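PDB 5WQ3: cytokinin riboside 5'-monophosphate phosphoribohydrolase from Corynebacterium glutamicum, which belongs to the LOG-like proteins of the SLOG clan and has a Rossmann-like fold built round a parallel beta sheet. Local coordinates for residues C[177-180]-C[181-185]; C[184-188]-C[189-193]. All blocks are in the same frame, centred on the assembly; numbering follows the deposited sequence. Where two conformers were deposited one is given.

Interaction 1 (C[177-180]-C[181-185]); sequences DELF and EVLCM
Leu179 and Leu183 pack one turn apart on the same helix. They lie side by side and point the same way. CD1 of Leu183 is 4.0 Å from CG of Leu179, and it also lies 3.9 Å from CD1 of Phe180. One methyl therefore fills the angle between an aliphatic branch and an aromatic ring, which it meets obliquely. Leu179 carries its CG anti to the backbone N (chi1 178°), which lays the chain alongside Leu183.

The backbone beneath is regular alpha helix. Four successive i to i+4 bonds join the segments, from Glu181 N to Asp177 O through to Cys184 N on Phe180 O. The bond from Val182 N to Glu178 O is 2.9 Å long.

Against this apolar face stands a polar edge, where Asp177 and Glu181 are partly exposed and Glu178 is buried. OD1 of Asp177 stands 3.7 Å from OE1 of Glu181, with the carboxylate planes 68° apart. The amine of Lys156 makes salt bridges to Asp177 OD2 and Glu181 OE1, which probably offsets the repulsion. Glu178 runs alongside Glu181, and Glu178 OE1 comes to 3.8 Å from Glu181 OE2. A water sits between these two oxygens. The water is modelled only 2.4 Å from Glu178 OE1, so the details of this bridge are doubtful.

Helix 173-188 is the crossover of a beta-alpha-beta unit between strands 166-168 and 196-199. Leu179 and Leu183 rest on Ile196. Phe180 touches Leu207 and Ile211 of helix 201-216, and the acidic side faces helix 152-162.

Interaction 2 (C[184-188]-C[189-193]); sequences CMVQT and GKVTN
Gly189 N bonds back to Val186 O at 3.1 Å. The donor stands well above the carbonyl plane, 66° out of it. Gly189 is the first residue to leave helical backbone angles, and its phi is positive (77°), a value that favours glycine. The chain turns sharply here.

Met185 is the second main participant. Met185 O takes two weak bonds, from Lys190 N at 3.0 Å and from Val191 N at 3.4 Å. The first of these is bent and the second is long. Positive-phi Gly189, with the bonds from Gly189 N to Val186 O and from Lys190 N to Met185 O leading back into the last turn, makes a Schellman motif at the C-terminal end of helix 173-188. Met185 and Lys190, joined by the weak i to i+5 backbone bond, also touch through their side chains. The side chain of Met185 is bent at chi2 and chi3 and crosses that of Lys190 obliquely; Met185 SD is 3.9 Å from Lys190 CB.

Val191 is the third. Val191 CG2 lies between the backbone N and the carbonyl carbon and reaches in to 3.7 Å from Val186 CG2. The two valines meet at about a right angle. The same CG2 also touches CB of Met185. A water donates to Val186 O and to Val191 O, linking the last turn to the loop that leaves the helix.

Thr188 borders the turn. Thr188 OG1 donates to Cys184 O at 2.8 Å, in the carbonyl plane and on a lone pair, while Thr188 N binds the same oxygen. Thr188 OG1 is also close to Lys190 CG, at 3.1 Å. The amide NE2 of Gln187 is bonded to Asp225, away from the turn.

Both contacts are local and lie on one continuous run of chain. Coming from strand 166-168, the chain enters helix 173-188. Interaction 1 lies within this helix and closes no loop beyond its own helical turns. Interaction 2 begins where interaction 1 ends, and the two share Cys184 and Met185. It closes the short turn by which the chain leaves the helix and heads for strand 196-199. The contacts overlap end to end; neither encloses the other. Their centres are about 9 Å apart. Interaction 1 belongs to the partly buried body of the crossover helix, and interaction 2 to its surface end.

Interaction 1 (C[177-180]-C[181-185])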
loop_
_atom_site.group_PDB
_atom_site.type_symbol
_atom_site.label_atom_id
_atom_site.label_comp_id
_atom_site.label_asym_id
_atom_site.label_seq_id
_atom_site.Cartn_x
_atom_site.Cartn_y
_atom_site.Cartn_z
ATOM N N ASP C 177 40.291 -4.419 47.048
ATOM C CA ASP C 177 40.569 -2.975 47.294
ATOM C C ASP C 177 40.450 -2.607 48.797
ATOM O O ASP C 177 41.355 -1.985 49.397
ATOM C CB ASP C 177 39.603 -2.142 46.402
ATOM C CG ASP C 177 39.808 -0.576 46.565
ATOM O OD1 ASP C 177 40.849 -0.108 47.074
ATOM O OD2 ASP C 177 38.871 0.135 46.191
ATOM N N GLU C 178 39.327 -2.960 49.426
ATOM C CA GLU C 178 39.102 -2.679 50.909
ATOM C C GLU C 178 40.045 -3.451 51.748
ATOM O O GLU C 178 40.571 -2.955 52.721
ATOM C CB GLU C 178 37.698 -3.097 51.322
ATOM C CG GLU C 178 36.669 -2.184 50.759
ATOM C CD GLU C 178 36.621 -0.862 51.513
ATOM O OE1 GLU C 178 37.363 -0.637 52.508
ATOM O OE2 GLU C 178 35.791 -0.060 51.124
ATOM N N LEU C 179 40.353 -4.684 51.343
ATOM C CA LEU C 179 41.303 -5.448 52.131
ATOM C C LEU C 179 42.640 -4.834 52.239
ATOM O O LEU C 179 43.204 -4.748 53.340
ATOM C CB LEU C 179 41.446 -6.891 51.544
ATOM C CG LEU C 179 42.452 -7.747 52.284
ATOM C CD1 LEU C 179 42.129 -7.956 53.752
ATOM C CD2 LEU C 179 42.627 -9.119 51.596
ATOM N N PHE C 180 43.229 -4.423 51.092
ATOM C CA PHE C 180 44.553 -3.859 51.121
ATOM C C PHE C 180 44.566 -2.448 51.710
ATOM O O PHE C 180 45.508 -2.095 52.365
ATOM C CB PHE C 180 45.271 -3.977 49.819
ATOM C CG PHE C 180 45.658 -5.398 49.507
ATOM C CD1 PHE C 180 46.606 -6.017 50.259
ATOM C CD2 PHE C 180 45.051 -6.087 48.505
ATOM C CE1 PHE C 180 46.963 -7.326 50.059
ATOM C CE2 PHE C 180 45.409 -7.440 48.253
ATOM C CZ PHE C 180 46.367 -8.028 49.045
ATOM N N GLU C 181 43.461 -1.751 51.622
ATOM C CA GLU C 181 43.360 -0.486 52.353
ATOM C C GLU C 181 43.363 -0.672 53.858
ATOM O O GLU C 181 44.095 0.002 54.545
ATOM C CB GLU C 181 42.102 0.139 51.913
ATOM C CG GLU C 181 41.822 1.536 52.320
ATOM C CD GLU C 181 40.557 1.938 51.579
ATOM O OE1 GLU C 181 40.482 1.656 50.335
ATOM O OE2 GLU C 181 39.629 2.426 52.255
ATOM N N VAL C 182 42.584 -1.614 54.387
ATOM C CA VAL C 182 42.596 -1.782 55.836
ATOM C C VAL C 182 43.971 -2.289 56.275
ATOM O O VAL C 182 44.492 -1.893 57.295
ATOM C CB VAL C 182 41.442 -2.632 56.393
ATOM C CG1 VAL C 182 41.339 -4.007 55.722
ATOM C CG2 VAL C 182 41.598 -2.807 57.892
ATOM N N LEU C 183 44.544 -3.199 55.506
ATOM C CA LEU C 183 45.851 -3.713 55.835
ATOM C C LEU C 183 46.888 -2.568 55.931
ATOM O O LEU C 183 47.660 -2.562 56.869
ATOM C CB LEU C 183 46.309 -4.762 54.831
ATOM C CG LEU C 183 45.780 -6.145 55.134
ATOM C CD1 LEU C 183 46.046 -7.042 53.946
ATOM C CD2 LEU C 183 46.426 -6.721 56.389
ATOM N N CYS C 184 46.861 -1.633 54.992
ATOM C CA CYS C 184 47.755 -0.466 55.030
ATOM C C CYS C 184 47.426 0.531 56.179
ATOM O O CYS C 184 48.317 1.204 56.684
ATOM C CB CYS C 184 47.751 0.230 53.657
ATOM S SG CYS C 184 48.789 1.706 53.543
ATOM N N MET C 185 46.161 0.615 56.582
ATOM C CA MET C 185 45.737 1.427 57.702
ATOM C C MET C 185 46.196 0.757 58.998
ATOM O O MET C 185 46.632 1.432 59.920
ATOM C CB MET C 185 44.247 1.645 57.702
ATOM C CG MET C 185 43.716 2.424 56.513
ATOM S SD MET C 185 44.118 4.170 56.629
ATOM C CE MET C 185 45.300 4.426 55.314
HETATM O O HOH W 1 37.656 1.487 53.669
#

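Interaction 2 (C[184-188]-C[189-193])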
loop_
_atom_site.group_PDB
_atom_site.type_symbol
_atom_site.label_atom_id
_atom_site.label_comp_id
_atom_site.label_asym_id
_atom_site.label_seq_id
_atom_site.Cartn_x
_atom_site.Cartn_y
_atom_site.Cartn_z
ATOM N N CYS C 184 46.861 -1.633 54.992
ATOM C CA CYS C 184 47.755 -0.466 55.030
ATOM C C CYS C 184 47.426 0.531 56.179
ATOM O O CYS C 184 48.317 1.204 56.684
ATOM C CB CYS C 184 47.751 0.230 53.657
ATOM S SG CYS C 184 48.789 1.706 53.543
ATOM N N MET C 185 46.161 0.615 56.582
ATOM C CA MET C 185 45.737 1.427 57.702
ATOM C C MET C 185 46.196 0.757 58.998
ATOM O O MET C 185 46.632 1.432 59.920
ATOM C CB MET C 185 44.247 1.645 57.702
ATOM C CG MET C 185 43.716 2.424 56.513
ATOM S SD MET C 185 44.118 4.170 56.629
ATOM C CE MET C 185 45.300 4.426 55.314
ATOM N N VAL C 186 46.165 -0.577 59.048
ATOM C CA VAL C 186 46.648 -1.249 60.246
ATOM C C VAL C 186 48.159 -1.103 60.353
ATOM O O VAL C 186 48.692 -0.731 61.420
ATOM C CB VAL C 186 46.179 -2.705 60.341
ATOM C CG1 VAL C 186 46.927 -3.479 61.415
ATOM C CG2 VAL C 186 44.693 -2.727 60.605
ATOM N N GLN C 187 48.855 -1.330 59.251
ATOM C CA GLN C 187 50.315 -1.257 59.259
ATOM C C GLN C 187 50.818 0.173 59.584
ATOM O O GLN C 187 51.756 0.311 60.331
ATOM C CB GLN C 187 50.862 -1.860 57.960
ATOM C CG GLN C 187 52.237 -1.490 57.545
ATOM C CD GLN C 187 52.363 -1.834 56.090
ATOM O OE1 GLN C 187 51.709 -1.225 55.257
ATOM N NE2 GLN C 187 53.081 -2.872 55.794
ATOM N N THR C 188 50.133 1.219 59.116
ATOM C CA THR C 188 50.549 2.602 59.376
ATOM C C THR C 188 50.092 3.105 60.744
ATOM O O THR C 188 50.479 4.191 61.120
ATOM C CB THR C 188 50.057 3.615 58.294
ATOM O OG1 THR C 188 48.618 3.574 58.131
ATOM C CG2 THR C 188 50.702 3.350 56.979
ATOM N N GLY C 189 49.272 2.346 61.480
ATOM C CA GLY C 189 48.749 2.816 62.770
ATOM C C GLY C 189 47.610 3.830 62.697
ATOM O O GLY C 189 47.250 4.438 63.684
ATOM N N LYS C 190 46.965 3.983 61.550
ATOM C CA LYS C 190 45.873 4.935 61.464
ATOM C C LYS C 190 44.631 4.298 62.091
ATOM O O LYS C 190 43.697 4.990 62.393
ATOM C CB LYS C 190 45.632 5.346 60.008
ATOM C CG LYS C 190 46.868 5.869 59.250
ATOM C CD LYS C 190 47.374 7.221 59.749
ATOM C CE LYS C 190 46.332 8.320 59.526
ATOM N NZ LYS C 190 46.789 9.710 59.840
ATOM N N VAL C 191 44.613 2.961 62.223
ATOM C CA VAL C 191 43.633 2.250 63.049
ATOM C C VAL C 191 44.409 1.295 63.916
ATOM O O VAL C 191 45.515 0.904 63.590
ATOM C CB VAL C 191 42.437 1.541 62.306
ATOM C CG1 VAL C 191 41.626 2.528 61.517
ATOM C CG2 VAL C 191 42.872 0.379 61.418
ATOM N N THR C 192 43.809 0.979 65.040
ATOM C CA THR C 192 44.382 0.228 66.111
ATOM C C THR C 192 43.288 -0.748 66.540
ATOM O O THR C 192 42.122 -0.369 66.592
ATOM C CB THR C 192 44.669 1.199 67.270
ATOM O OG1 THR C 192 45.754 2.054 66.913
ATOM C CG2 THR C 192 45.028 0.466 68.501
ATOM N N ASN C 193 43.671 -1.984 66.875
ATOM C CA ASN C 193 42.784 -2.991 67.438
ATOM C C ASN C 193 41.650 -3.261 66.470
ATOM O O ASN C 193 40.436 -3.183 66.843
ATOM C CB ASN C 193 42.214 -2.547 68.778
ATOM C CG ASN C 193 43.289 -2.313 69.841
ATOM O OD1 ASN C 193 43.351 -1.235 70.461
ATOM N ND2 ASN C 193 44.084 -3.337 70.102
HETATM O O HOH W 2 47.644 -0.662 63.861
#